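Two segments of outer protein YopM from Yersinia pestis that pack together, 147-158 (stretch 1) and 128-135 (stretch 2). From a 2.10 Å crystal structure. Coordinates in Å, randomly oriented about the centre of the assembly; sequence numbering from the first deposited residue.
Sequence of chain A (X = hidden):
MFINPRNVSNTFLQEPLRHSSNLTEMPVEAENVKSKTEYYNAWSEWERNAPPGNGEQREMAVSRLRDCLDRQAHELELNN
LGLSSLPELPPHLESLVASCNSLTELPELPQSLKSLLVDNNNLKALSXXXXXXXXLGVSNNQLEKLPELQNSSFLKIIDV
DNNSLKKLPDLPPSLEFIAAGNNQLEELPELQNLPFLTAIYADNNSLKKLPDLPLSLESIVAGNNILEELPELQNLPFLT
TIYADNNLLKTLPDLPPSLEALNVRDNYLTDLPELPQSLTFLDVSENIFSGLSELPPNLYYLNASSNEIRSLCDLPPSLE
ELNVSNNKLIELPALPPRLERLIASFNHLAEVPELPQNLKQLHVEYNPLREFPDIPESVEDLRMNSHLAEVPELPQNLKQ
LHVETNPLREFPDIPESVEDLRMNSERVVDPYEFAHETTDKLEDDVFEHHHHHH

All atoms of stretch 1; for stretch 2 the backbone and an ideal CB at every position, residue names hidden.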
ATOM      1  N   PRO A 147      29.166   0.418  28.009  1.00 32.69           N
ATOM      2  CA  PRO A 147      30.270   0.314  28.962  1.00 33.46           C
ATOM      3  C   PRO A 147      31.022  -0.942  28.546  1.00 34.42           C
ATOM      4  O   PRO A 147      30.524  -1.715  27.723  1.00 33.83           O
ATOM      5  CB  PRO A 147      29.550   0.141  30.294  1.00 31.69           C
ATOM      6  CG  PRO A 147      28.327  -0.627  29.905  1.00 32.14           C
ATOM      7  CD  PRO A 147      27.881   0.094  28.648  1.00 32.92           C
ATOM      8  N   GLU A 148      32.214  -1.144  29.088  1.00 35.53           N
ATOM      9  CA  GLU A 148      32.981  -2.332  28.755  1.00 36.49           C
ATOM     10  C   GLU A 148      32.075  -3.541  28.956  1.00 35.18           C
ATOM     11  O   GLU A 148      31.300  -3.591  29.905  1.00 34.45           O
ATOM     12  CB  GLU A 148      34.212  -2.431  29.654  1.00 39.53           C
ATOM     13  CG  GLU A 148      35.012  -3.704  29.470  1.00 45.41           C
ATOM     14  CD  GLU A 148      36.284  -3.702  30.288  1.00 48.37           C
ATOM     15  OE1 GLU A 148      36.195  -3.539  31.525  1.00 49.93           O
ATOM     16  OE2 GLU A 148      37.372  -3.861  29.694  1.00 51.15           O
ATOM     17  N   LEU A 149      32.170  -4.513  28.057  1.00 34.70           N
ATOM     18  CA  LEU A 149      31.331  -5.702  28.133  1.00 34.35           C
ATOM     19  C   LEU A 149      32.130  -6.986  28.271  1.00 35.02           C
ATOM     20  O   LEU A 149      31.641  -7.972  28.816  1.00 35.13           O
ATOM     21  CB  LEU A 149      30.475  -5.812  26.867  1.00 33.60           C
ATOM     22  CG  LEU A 149      29.642  -4.604  26.441  1.00 32.40           C
ATOM     23  CD1 LEU A 149      29.044  -4.863  25.063  1.00 32.25           C
ATOM     24  CD2 LEU A 149      28.557  -4.343  27.465  1.00 29.36           C
ATOM     25  N   GLN A 150      33.358  -6.970  27.770  1.00 37.03           N
ATOM     26  CA  GLN A 150      34.198  -8.157  27.786  1.00 39.22           C
ATOM     27  C   GLN A 150      34.440  -8.769  29.158  1.00 39.49           C
ATOM     28  O   GLN A 150      34.731  -9.957  29.257  1.00 40.85           O
ATOM     29  CB  GLN A 150      35.533  -7.860  27.103  1.00 40.62           C
ATOM     30  CG  GLN A 150      36.452  -6.942  27.873  1.00 45.14           C
ATOM     31  CD  GLN A 150      37.716  -6.642  27.099  1.00 48.41           C
ATOM     32  OE1 GLN A 150      38.304  -7.534  26.488  1.00 49.99           O
ATOM     33  NE2 GLN A 150      38.148  -5.387  27.126  1.00 49.78           N
ATOM     34  N   ASN A 151      34.318  -7.976  30.216  1.00 39.48           N
ATOM     35  CA  ASN A 151      34.540  -8.508  31.553  1.00 39.59           C
ATOM     36  C   ASN A 151      33.257  -8.930  32.239  1.00 39.12           C
ATOM     37  O   ASN A 151      33.235  -9.190  33.441  1.00 40.49           O
ATOM     38  CB  ASN A 151      35.289  -7.496  32.410  1.00 39.12           C
ATOM     39  CG  ASN A 151      36.670  -7.207  31.870  1.00 41.21           C
ATOM     40  OD1 ASN A 151      37.407  -8.125  31.513  1.00 42.05           O
ATOM     41  ND2 ASN A 151      37.031  -5.932  31.809  1.00 41.88           N
ATOM     42  N   SER A 152      32.181  -8.996  31.468  1.00 38.28           N
ATOM     43  CA  SER A 152      30.905  -9.421  32.013  1.00 37.87           C
ATOM     44  C   SER A 152      30.870 -10.934  31.878  1.00 38.07           C
ATOM     45  O   SER A 152      30.363 -11.484  30.900  1.00 38.93           O
ATOM     46  CB  SER A 152      29.764  -8.770  31.241  1.00 36.58           C
ATOM     47  OG  SER A 152      29.835  -7.364  31.386  1.00 36.45           O
ATOM     48  N   SER A 153      31.435 -11.594  32.880  1.00 37.56           N
ATOM     49  CA  SER A 153      31.540 -13.042  32.923  1.00 36.72           C
ATOM     50  C   SER A 153      30.244 -13.802  32.688  1.00 35.79           C
ATOM     51  O   SER A 153      30.275 -14.969  32.313  1.00 37.00           O
ATOM     52  CB  SER A 153      32.137 -13.465  34.268  1.00 37.50           C
ATOM     53  OG  SER A 153      33.383 -12.827  34.480  1.00 38.49           O
ATOM     54  N   PHE A 154      29.108 -13.149  32.894  1.00 34.23           N
ATOM     55  CA  PHE A 154      27.834 -13.829  32.725  1.00 33.28           C
ATOM     56  C   PHE A 154      26.952 -13.193  31.665  1.00 31.27           C
ATOM     57  O   PHE A 154      25.815 -13.613  31.471  1.00 31.38           O
ATOM     58  CB  PHE A 154      27.101 -13.852  34.065  1.00 36.12           C
ATOM     59  CG  PHE A 154      27.956 -14.324  35.201  1.00 39.46           C
ATOM     60  CD1 PHE A 154      28.277 -15.672  35.335  1.00 39.77           C
ATOM     61  CD2 PHE A 154      28.490 -13.415  36.107  1.00 39.99           C
ATOM     62  CE1 PHE A 154      29.119 -16.106  36.352  1.00 40.90           C
ATOM     63  CE2 PHE A 154      29.333 -13.839  37.128  1.00 41.51           C
ATOM     64  CZ  PHE A 154      29.649 -15.186  37.250  1.00 41.03           C
ATOM     65  N   LEU A 155      27.473 -12.176  30.989  1.00 30.19           N
ATOM     66  CA  LEU A 155      26.708 -11.500  29.952  1.00 28.88           C
ATOM     67  C   LEU A 155      26.495 -12.458  28.793  1.00 28.37           C
ATOM     68  O   LEU A 155      27.412 -12.705  28.010  1.00 27.90           O
ATOM     69  CB  LEU A 155      27.452 -10.267  29.447  1.00 28.83           C
ATOM     70  CG  LEU A 155      26.690  -8.942  29.512  1.00 29.78           C
ATOM     71  CD1 LEU A 155      27.355  -7.945  28.590  1.00 27.31           C
ATOM     72  CD2 LEU A 155      25.238  -9.146  29.132  1.00 27.87           C
ATOM     73  N   LYS A 156      25.286 -12.993  28.685  1.00 28.76           N
ATOM     74  CA  LYS A 156      24.960 -13.933  27.622  1.00 31.91           C
ATOM     75  C   LYS A 156      24.224 -13.248  26.477  1.00 31.73           C
ATOM     76  O   LYS A 156      24.479 -13.524  25.306  1.00 31.22           O
ATOM     77  CB  LYS A 156      24.092 -15.067  28.173  1.00 33.43           C
ATOM     78  CG  LYS A 156      24.736 -15.874  29.290  1.00 37.47           C
ATOM     79  CD  LYS A 156      23.726 -16.817  29.934  1.00 40.45           C
ATOM     80  CE  LYS A 156      24.299 -17.476  31.194  1.00 45.08           C
ATOM     81  NZ  LYS A 156      24.969 -16.496  32.108  1.00 43.88           N
ATOM     82  N   ILE A 157      23.304 -12.355  26.819  1.00 31.85           N
ATOM     83  CA  ILE A 157      22.534 -11.652  25.811  1.00 31.54           C
ATOM     84  C   ILE A 157      22.738 -10.147  25.886  1.00 31.08           C
ATOM     85  O   ILE A 157      22.524  -9.530  26.925  1.00 29.52           O
ATOM     86  CB  ILE A 157      21.015 -11.933  25.945  1.00 32.37           C
ATOM     87  CG1 ILE A 157      20.715 -13.406  25.669  1.00 33.73           C
ATOM     88  CG2 ILE A 157      20.238 -11.069  24.964  1.00 31.24           C
ATOM     89  CD1 ILE A 157      21.025 -14.308  26.813  1.00 39.17           C
ATOM     90  N   ILE A 158      23.174  -9.567  24.777  1.00 30.52           N
ATOM     91  CA  ILE A 158      23.361  -8.134  24.692  1.00 29.09           C
ATOM     92  C   ILE A 158      22.447  -7.678  23.574  1.00 30.21           C
ATOM     93  O   ILE A 158      22.623  -8.060  22.416  1.00 29.93           O
ATOM     94  CB  ILE A 158      24.803  -7.719  24.310  1.00 30.26           C
ATOM     95  CG1 ILE A 158      25.744  -7.848  25.508  1.00 30.53           C
ATOM     96  CG2 ILE A 158      24.811  -6.269  23.833  1.00 27.35           C
ATOM     97  CD1 ILE A 158      25.832  -9.229  26.059  1.00 38.26           C
ATOM     98  N   UNK A 128      28.889   1.068  34.173  1.00 33.51           N
ATOM     99  CA  UNK A 128      29.491  -0.237  34.017  1.00 33.22           C
ATOM    100  C   UNK A 128      28.472  -1.253  34.477  1.00 32.99           C
ATOM    101  O   UNK A 128      27.805  -1.068  35.490  1.00 32.73           O
ATOM    102  CB  UNK A 128      30.802  -0.358  34.797  1.00 33.22           C
ATOM    103  N   UNK A 129      28.343  -2.323  33.708  1.00 32.80           N
ATOM    104  CA  UNK A 129      27.370  -3.358  33.996  1.00 33.07           C
ATOM    105  C   UNK A 129      27.535  -4.057  35.327  1.00 34.42           C
ATOM    106  O   UNK A 129      28.646  -4.207  35.839  1.00 34.51           O
ATOM    107  CB  UNK A 129      27.416  -4.407  32.884  1.00 33.07           C
ATOM    108  N   UNK A 130      26.412  -4.484  35.916  1.00 35.48           N
ATOM    109  CA  UNK A 130      26.441  -5.189  37.194  1.00 35.31           C
ATOM    110  C   UNK A 130      27.262  -6.437  36.881  1.00 36.21           C
ATOM    111  O   UNK A 130      27.080  -7.053  35.830  1.00 36.32           O
ATOM    112  CB  UNK A 130      25.047  -5.510  37.737  1.00 35.31           C
ATOM    113  N   UNK A 131      28.170  -6.831  37.782  1.00 36.81           N
ATOM    114  CA  UNK A 131      29.008  -8.011  37.552  1.00 35.14           C
ATOM    115  C   UNK A 131      28.286  -9.283  37.129  1.00 33.83           C
ATOM    116  O   UNK A 131      28.830 -10.089  36.381  1.00 34.75           O
ATOM    117  CB  UNK A 131      29.793  -8.312  38.831  1.00 35.14           C
ATOM    118  N   UNK A 132      27.062  -9.465  37.599  1.00 32.56           N
ATOM    119  CA  UNK A 132      26.312 -10.670  37.275  1.00 32.75           C
ATOM    120  C   UNK A 132      25.380 -10.532  36.076  1.00 31.67           C
ATOM    121  O   UNK A 132      24.615 -11.449  35.777  1.00 31.99           O
ATOM    122  CB  UNK A 132      25.494 -11.096  38.496  1.00 32.75           C
ATOM    123  N   UNK A 133      25.441  -9.403  35.383  1.00 29.79           N
ATOM    124  CA  UNK A 133      24.555  -9.205  34.253  1.00 28.92           C
ATOM    125  C   UNK A 133      24.648 -10.326  33.225  1.00 29.15           C
ATOM    126  O   UNK A 133      25.707 -10.605  32.664  1.00 28.53           O
ATOM    127  CB  UNK A 133      24.865  -7.864  33.584  1.00 28.92           C
ATOM    128  N   UNK A 134      23.515 -10.974  32.998  1.00 30.23           N
ATOM    129  CA  UNK A 134      23.412 -12.061  32.042  1.00 32.58           C
ATOM    130  C   UNK A 134      22.693 -11.563  30.799  1.00 31.83           C
ATOM    131  O   UNK A 134      22.996 -11.972  29.677  1.00 31.43           O
ATOM    132  CB  UNK A 134      22.685 -13.262  32.650  1.00 32.58           C
ATOM    133  N   UNK A 135      21.735 -10.674  31.013  1.00 30.88           N
ATOM    134  CA  UNK A 135      20.956 -10.126  29.920  1.00 30.47           C
ATOM    135  C   UNK A 135      21.010  -8.609  29.940  1.00 29.66           C
ATOM    136  O   UNK A 135      20.623  -7.969  30.920  1.00 28.09           O
ATOM    137  CB  UNK A 135      19.507 -10.611  29.994  1.00 30.47           C
TER

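Position 128 has its CB 4.7 Å from Pro-147 CB, and CA-to-CB points sideways. Water 1 lies nearby, bound to Glu-148 N at 2.8 Å. An acceptor would suit, though other small or polar residues would fit. The deposited residue is Asp-128. Its OD1 takes a hydrogen bond from water 1 at 2.6 Å, so the water links the carboxylate to Glu-148 N.

Position 129 points toward stretch 1. Its ideal CB is 4.1 Å from Ser-152 OG and 4.9 Å from Pro-147 CG. The side chains of Leu-149 and Leu-155 lie further along. This apolar pocket suits leucine, isoleucine or methionine. It holds Leu-129. Leu-129 CD1 lies 3.4 Å from Leu-149 CD2 and 3.5 Å from Leu-155 CD1, while Leu-129 CD2 lies 3.8 Å from Pro-147 CG. Water 2 joins the Leu-129 backbone N (2.8 Å) to Glu-148 O (2.6 Å).

Position 130 points away, and stretch 1 sets no preference. Its phi of -61° allows proline, and Pro-130 is found. The Pro-130 O opens a type I turn by accepting a hydrogen bond from the backbone N of position 133 at 2.9 Å. Water 3 links the same Pro-130 O (2.7 Å) to Ser-152 OG (2.6 Å).

Position 131 also points away. Its phi/psi of -50/-32 fits the second position of the turn, where proline is common but many residues are possible. It is Pro-131. Its backbone does the work here: Pro-131 O meets the edge of the Phe-154 ring, 3.4 Å from Phe-154 CD2, and accepts from waters 4 and 5.

Position 132 points sideways, with its ideal CB 4.5 Å from Phe-154 CD2. A long apolar side chain, such as leucine or methionine, could reach the ring. Leu-132 does so, with CD2 3.6 Å from Phe-154 CE2.

At position 133 CA-to-CB points sideways, and the ideal CB lies 4.6 Å from Leu-155 CG. An aliphatic residue suits. Leu-133 places CG 4.4 Å from Leu-155 CD2. Water 4 bridges Leu-133 O (2.6 Å) and Phe-154 N (2.8 Å).

Position 134 has its ideal CB 3.4 Å from Phe-154 O and 4.0 Å from Lys-156 NZ. The lysine favours an acid, but a neutral polar residue is also plausible. In Glu-134, OE2 stays 4.2 Å from Lys-156 NZ, beyond a salt bridge. The backbone O binds firmly, accepting from Lys-156 N at 2.7 Å and Ile-157 N at 2.9 Å.

Position 135 pairs with Ile-157 in a parallel bridge, both side chains on the same face. A beta-branched or aromatic residue would suit. Tyr-135 offers a ring face to Ile-157, whose CG2 is 3.7 Å from Tyr-135 CE2 in a CH-pi contact.

Stretch 2, residues 128-135: DLPPLLEY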
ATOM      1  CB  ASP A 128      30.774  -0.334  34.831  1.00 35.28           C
ATOM      2  CG  ASP A 128      31.808   0.658  34.372  1.00 37.29           C
ATOM      3  OD1 ASP A 128      31.825   0.957  33.160  1.00 39.26           O
ATOM      4  OD2 ASP A 128      32.602   1.137  35.208  1.00 42.26           O
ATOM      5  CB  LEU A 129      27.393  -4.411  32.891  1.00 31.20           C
ATOM      6  CG  LEU A 129      27.206  -3.884  31.471  1.00 31.13           C
ATOM      7  CD1 LEU A 129      27.217  -5.061  30.506  1.00 30.52           C
ATOM      8  CD2 LEU A 129      25.892  -3.106  31.372  1.00 29.11           C
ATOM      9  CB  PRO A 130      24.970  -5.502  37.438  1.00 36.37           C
ATOM     10  CG  PRO A 130      24.266  -4.381  36.761  1.00 35.90           C
ATOM     11  CD  PRO A 130      25.026  -4.239  35.481  1.00 34.73           C
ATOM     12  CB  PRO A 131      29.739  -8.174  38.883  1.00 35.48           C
ATOM     13  CG  PRO A 131      28.743  -7.654  39.871  1.00 35.94           C
ATOM     14  CD  PRO A 131      28.259  -6.398  39.189  1.00 36.31           C
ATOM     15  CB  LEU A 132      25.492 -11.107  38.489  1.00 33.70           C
ATOM     16  CG  LEU A 132      26.256 -11.254  39.807  1.00 35.59           C
ATOM     17  CD1 LEU A 132      25.291 -11.710  40.890  1.00 34.99           C
ATOM     18  CD2 LEU A 132      27.392 -12.253  39.646  1.00 34.67           C
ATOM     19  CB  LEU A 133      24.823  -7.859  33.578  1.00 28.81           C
ATOM     20  CG  LEU A 133      23.598  -7.378  32.791  1.00 28.01           C
ATOM     21  CD1 LEU A 133      22.447  -7.167  33.766  1.00 25.59           C
ATOM     22  CD2 LEU A 133      23.911  -6.098  32.037  1.00 27.72           C
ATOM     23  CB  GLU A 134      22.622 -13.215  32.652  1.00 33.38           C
ATOM     24  CG  GLU A 134      23.382 -14.001  33.698  1.00 37.82           C
ATOM     25  CD  GLU A 134      22.491 -14.967  34.442  1.00 40.38           C
ATOM     26  OE1 GLU A 134      21.402 -15.293  33.923  1.00 41.13           O
ATOM     27  OE2 GLU A 134      22.880 -15.406  35.544  1.00 44.92           O
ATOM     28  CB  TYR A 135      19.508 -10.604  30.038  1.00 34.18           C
ATOM     29  CG  TYR A 135      18.631 -10.278  28.848  1.00 39.55           C
ATOM     30  CD1 TYR A 135      18.423  -8.960  28.445  1.00 42.43           C
ATOM     31  CD2 TYR A 135      17.990 -11.292  28.138  1.00 41.77           C
ATOM     32  CE1 TYR A 135      17.597  -8.658  27.364  1.00 45.13           C
ATOM     33  CE2 TYR A 135      17.161 -11.001  27.056  1.00 44.37           C
ATOM     34  CZ  TYR A 135      16.970  -9.683  26.677  1.00 45.32           C
ATOM     35  OH  TYR A 135      16.155  -9.389  25.608  1.00 48.04           O
TER
HETATM   36  O   HOH W   1      33.082   0.755  30.904  1.00 37.06           O
HETATM   37  O   HOH W   2      30.646  -2.500  32.210  1.00 33.46           O
HETATM   38  O   HOH W   3      28.940  -7.413  33.877  1.00 47.48           O
HETATM   39  O   HOH W   4      28.167 -10.582  33.608  1.00 31.94           O
HETATM   40  O   HOH W   5      31.199 -10.102  35.523  1.00 40.32           O
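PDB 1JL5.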